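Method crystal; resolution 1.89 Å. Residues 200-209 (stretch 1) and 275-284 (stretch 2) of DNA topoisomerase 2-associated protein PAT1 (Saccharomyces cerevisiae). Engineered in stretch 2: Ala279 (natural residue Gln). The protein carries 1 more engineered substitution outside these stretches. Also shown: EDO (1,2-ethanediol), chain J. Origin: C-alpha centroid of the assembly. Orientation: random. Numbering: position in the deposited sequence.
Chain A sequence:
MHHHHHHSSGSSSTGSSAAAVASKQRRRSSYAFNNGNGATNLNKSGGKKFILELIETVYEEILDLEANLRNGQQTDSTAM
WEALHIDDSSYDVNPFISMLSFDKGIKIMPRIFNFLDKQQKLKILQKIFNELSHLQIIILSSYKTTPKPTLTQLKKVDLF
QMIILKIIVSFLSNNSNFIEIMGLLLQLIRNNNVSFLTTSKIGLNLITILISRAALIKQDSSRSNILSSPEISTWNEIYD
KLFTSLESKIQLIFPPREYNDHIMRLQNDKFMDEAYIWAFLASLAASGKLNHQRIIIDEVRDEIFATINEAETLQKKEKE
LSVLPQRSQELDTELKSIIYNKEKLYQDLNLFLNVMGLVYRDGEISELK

Stretch 1, residues 200-209: SKIGLNLITI
Stretch 2 275-284: AYIWAFLASL

Two helices far apart in sequence can pack closely without a single direct hydrogen bond between them, and this pair from PAT1 is a compact example. Residues 201-209 and 275-284 are helical, with phi/psi near -62/-43. Their axes approach to 9.3 Å and their N-to-C directions differ by 34°, with a signed crossing angle of +34°, so the chains run roughly the same way. The register is set by Asn205 CA, 6.9 Å from Tyr276 CA, and Thr208 CA, 5.1 Å from Phe280 CA. The contact buries 465 Å², both sides summed.

Within each helix, i to i+4 backbone hydrogen bonds maintain the fold. Ser200 (phi/psi -108/134, chi1 t) caps the first: Gly203 N donates to Ser200 OG at 3.0 Å and nearly linearly. Gly203 has no side chain, and a CB there would be crowded by Ser200 CB.

Apolar packing centres on Leu204, whose CA-to-CB bond points toward the second helix. With chi1 t and chi2 p, Leu204 sets CD1 on the Phe280 ring, while Leu204 CD2 faces Tyr276 and Ile277 and also lies 3.9 Å from Phe280 CB. Leu204 CD1 lies over one face of the Phe280 ring, 3.6 Å from its centroid, a CH-pi contact only 11° off the ring normal. Leu204 CD2 reaches 3.9 Å from Tyr276 CD2 and 4.2 Å from Ile277 CG1; Ile277 (chi1 m, chi2 t) takes part although its CA-to-CB bond points away. Phe280 (chi1 t, chi2 79°) is buried and also receives Ile207 at its edge, where Ile207 CG2 (chi1 m, chi2 t) lies 3.7 Å from Phe280 CE1. Branched aliphatic and flat aromatic side chains suit this place because they fill it without leaving polar groups unpaired.

Tyr276 (chi1 p, chi2 -76°), its CA-to-CB bond pointing toward the first helix, is the most heavily covered residue, and Lys201 serves the border beside it. Lys201, with all four chi angles t, lays its aliphatic stem over one ring face: Lys201 CG is 3.6 Å from Tyr276 CE2 and 3.9 Å from the ring centroid. Its charged end gains little from the ring, since Lys201 NZ is 5.2 Å from the Tyr276 centroid, at most a weak cation-pi attraction.

Several polar atoms find partners within their own helix or in a water; Asn205 ND2 is bonded elsewhere in the structure. Thr208 (chi1 m) turns OG1 back to donate to Leu204 O at 2.9 Å, while Thr208 OG1 also sits 3.3 Å from Phe280 CB. Its methyl CG2 packs 3.6 Å from Ser283 OG, and Ser283 (chi1 p) donates that OG to Phe280 O at 2.9 Å. One water lies between the helices, its O 2.8 Å from Asn205 OD1, 2.8 Å from Thr208 OG1 and 2.6 Å from Tyr276 O; all three can accept, though it can donate to only two at a time. Asn205 (chi1 m, chi2 -12°) brings its OD1 to 3.3 Å from Tyr276 CB.

A 1,2-ethanediol, probably from the crystallisation liquor, donates from O1 to Asn205 O at 2.7 Å; its O2 lies 3.4 Å from CB of the engineered Ala279.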

# COMPACT_ATOMS: atom_id res chain seq x y z
N SER A 200 -1.80 7.69 -3.17
CA SER A 200 -0.43 7.28 -2.88
C SER A 200 -0.32 5.76 -2.81
O SER A 200 -1.14 5.12 -2.14
CB SER A 200 0.05 7.93 -1.58
OG SER A 200 1.04 7.19 -0.89
N LYS A 201 0.71 5.19 -3.46
CA LYS A 201 0.99 3.76 -3.43
C LYS A 201 1.20 3.25 -1.98
O LYS A 201 0.62 2.23 -1.61
CB LYS A 201 2.17 3.39 -4.34
CG LYS A 201 2.38 1.89 -4.52
CD LYS A 201 3.60 1.60 -5.38
CE LYS A 201 3.54 0.23 -5.98
NZ LYS A 201 4.67 -0.01 -6.92
N ILE A 202 1.98 3.99 -1.17
CA ILE A 202 2.26 3.69 0.25
C ILE A 202 0.97 3.79 1.08
O ILE A 202 0.69 2.89 1.87
CB ILE A 202 3.41 4.58 0.84
CG1 ILE A 202 4.72 4.51 -0.01
CG2 ILE A 202 3.68 4.27 2.34
CD1 ILE A 202 5.37 3.08 -0.22
N GLY A 203 0.23 4.89 0.89
CA GLY A 203 -1.04 5.14 1.56
C GLY A 203 -2.02 4.01 1.33
O GLY A 203 -2.54 3.44 2.29
N LEU A 204 -2.21 3.63 0.04
CA LEU A 204 -3.11 2.55 -0.35
C LEU A 204 -2.71 1.21 0.26
O LEU A 204 -3.57 0.51 0.79
CB LEU A 204 -3.25 2.45 -1.88
CG LEU A 204 -4.51 1.73 -2.37
CD1 LEU A 204 -5.78 2.58 -2.14
CD2 LEU A 204 -4.39 1.37 -3.84
N ASN A 205 -1.41 0.86 0.17
CA ASN A 205 -0.88 -0.39 0.74
C ASN A 205 -1.03 -0.44 2.26
O ASN A 205 -1.36 -1.49 2.80
CB ASN A 205 0.54 -0.64 0.30
CG ASN A 205 0.69 -0.98 -1.17
OD1 ASN A 205 -0.28 -1.27 -1.89
ND2 ASN A 205 1.92 -0.94 -1.65
N LEU A 206 -0.84 0.70 2.96
CA LEU A 206 -1.02 0.76 4.42
C LEU A 206 -2.48 0.51 4.79
O LEU A 206 -2.74 -0.20 5.76
CB LEU A 206 -0.54 2.09 5.01
CG LEU A 206 0.97 2.19 5.26
CD1 LEU A 206 1.40 3.64 5.47
CD2 LEU A 206 1.38 1.37 6.45
N ILE A 207 -3.44 1.05 4.00
CA ILE A 207 -4.87 0.85 4.24
C ILE A 207 -5.21 -0.64 4.03
O ILE A 207 -5.85 -1.23 4.90
CB ILE A 207 -5.78 1.82 3.43
CG1 ILE A 207 -5.53 3.29 3.84
CG2 ILE A 207 -7.28 1.47 3.61
CD1 ILE A 207 -5.94 4.35 2.80
N THR A 208 -4.71 -1.26 2.93
CA THR A 208 -4.92 -2.68 2.61
C THR A 208 -4.47 -3.59 3.76
O THR A 208 -5.20 -4.53 4.10
CB THR A 208 -4.26 -3.06 1.29
OG1 THR A 208 -4.65 -2.12 0.30
CG2 THR A 208 -4.61 -4.49 0.82
N ILE A 209 -3.27 -3.31 4.33
CA ILE A 209 -2.72 -4.04 5.48
C ILE A 209 -3.70 -3.98 6.68
O ILE A 209 -4.01 -5.03 7.22
CB ILE A 209 -1.30 -3.51 5.87
CG1 ILE A 209 -0.24 -3.95 4.84
CG2 ILE A 209 -0.91 -3.95 7.29
CD1 ILE A 209 0.92 -3.02 4.76
N ALA A 275 -1.30 -4.29 -9.57
CA ALA A 275 -1.69 -5.41 -8.70
C ALA A 275 -2.09 -4.94 -7.30
O ALA A 275 -3.09 -5.42 -6.78
CB ALA A 275 -0.57 -6.43 -8.61
N TYR A 276 -1.35 -3.95 -6.73
CA TYR A 276 -1.64 -3.36 -5.42
C TYR A 276 -3.02 -2.64 -5.39
O TYR A 276 -3.61 -2.53 -4.32
CB TYR A 276 -0.51 -2.39 -4.99
CG TYR A 276 -0.50 -1.08 -5.74
CD1 TYR A 276 -0.02 -1.00 -7.04
CD2 TYR A 276 -0.96 0.09 -5.14
CE1 TYR A 276 -0.03 0.20 -7.75
CE2 TYR A 276 -0.97 1.30 -5.83
CZ TYR A 276 -0.49 1.35 -7.13
OH TYR A 276 -0.49 2.53 -7.84
N ILE A 277 -3.50 -2.13 -6.55
CA ILE A 277 -4.81 -1.46 -6.63
C ILE A 277 -5.91 -2.50 -6.51
O ILE A 277 -6.85 -2.32 -5.74
CB ILE A 277 -4.97 -0.57 -7.90
CG1 ILE A 277 -3.89 0.53 -7.97
CG2 ILE A 277 -6.39 0.03 -7.96
CD1 ILE A 277 -3.79 1.32 -9.29
N TRP A 278 -5.79 -3.60 -7.30
CA TRP A 278 -6.77 -4.70 -7.28
C TRP A 278 -6.74 -5.44 -5.94
O TRP A 278 -7.78 -5.93 -5.53
CB TRP A 278 -6.61 -5.64 -8.49
CG TRP A 278 -6.81 -4.95 -9.81
CD1 TRP A 278 -5.84 -4.55 -10.68
CD2 TRP A 278 -8.05 -4.45 -10.34
NE1 TRP A 278 -6.40 -3.87 -11.74
CE2 TRP A 278 -7.75 -3.78 -11.54
CE3 TRP A 278 -9.39 -4.51 -9.91
CZ2 TRP A 278 -8.75 -3.20 -12.35
CZ3 TRP A 278 -10.38 -3.91 -10.69
CH2 TRP A 278 -10.05 -3.26 -11.89
N ALA A 279 -5.57 -5.48 -5.26
CA ALA A 279 -5.42 -6.10 -3.93
C ALA A 279 -6.18 -5.26 -2.89
O ALA A 279 -6.90 -5.82 -2.06
CB ALA A 279 -3.95 -6.24 -3.55
N PHE A 280 -6.08 -3.93 -2.99
CA PHE A 280 -6.84 -3.02 -2.13
C PHE A 280 -8.36 -3.22 -2.35
O PHE A 280 -9.09 -3.35 -1.37
CB PHE A 280 -6.46 -1.54 -2.38
CG PHE A 280 -7.45 -0.57 -1.76
CD1 PHE A 280 -7.42 -0.29 -0.39
CD2 PHE A 280 -8.42 0.05 -2.54
CE1 PHE A 280 -8.33 0.60 0.18
CE2 PHE A 280 -9.36 0.92 -1.96
CZ PHE A 280 -9.30 1.20 -0.60
N LEU A 281 -8.81 -3.24 -3.64
CA LEU A 281 -10.22 -3.39 -4.00
C LEU A 281 -10.78 -4.72 -3.53
O LEU A 281 -11.93 -4.77 -3.13
CB LEU A 281 -10.45 -3.21 -5.51
CG LEU A 281 -10.32 -1.80 -6.08
CD1 LEU A 281 -10.30 -1.83 -7.60
CD2 LEU A 281 -11.45 -0.87 -5.59
N ALA A 282 -9.95 -5.80 -3.56
CA ALA A 282 -10.32 -7.14 -3.11
C ALA A 282 -10.54 -7.12 -1.59
O ALA A 282 -11.55 -7.64 -1.13
CB ALA A 282 -9.23 -8.14 -3.48
N SER A 283 -9.64 -6.45 -0.83
CA SER A 283 -9.80 -6.38 0.64
C SER A 283 -10.99 -5.50 1.04
O SER A 283 -11.71 -5.85 1.98
CB SER A 283 -8.51 -5.94 1.32
OG SER A 283 -8.24 -4.58 1.07
N LEU A 284 -11.24 -4.40 0.29
CA LEU A 284 -12.37 -3.49 0.54
C LEU A 284 -13.69 -4.23 0.29
O LEU A 284 -14.56 -4.21 1.17
CB LEU A 284 -12.25 -2.21 -0.34
CG LEU A 284 -13.26 -1.06 -0.10
CD1 LEU A 284 -13.05 -0.36 1.26
CD2 LEU A 284 -13.22 -0.06 -1.24
C1 EDO J . -0.83 -4.69 0.85
O1 EDO J . -0.24 -3.64 1.59
C2 EDO J . -0.63 -4.40 -0.65
O2 EDO J . -1.57 -5.15 -1.40
O HOH W 1 -2.83 -2.31 -1.83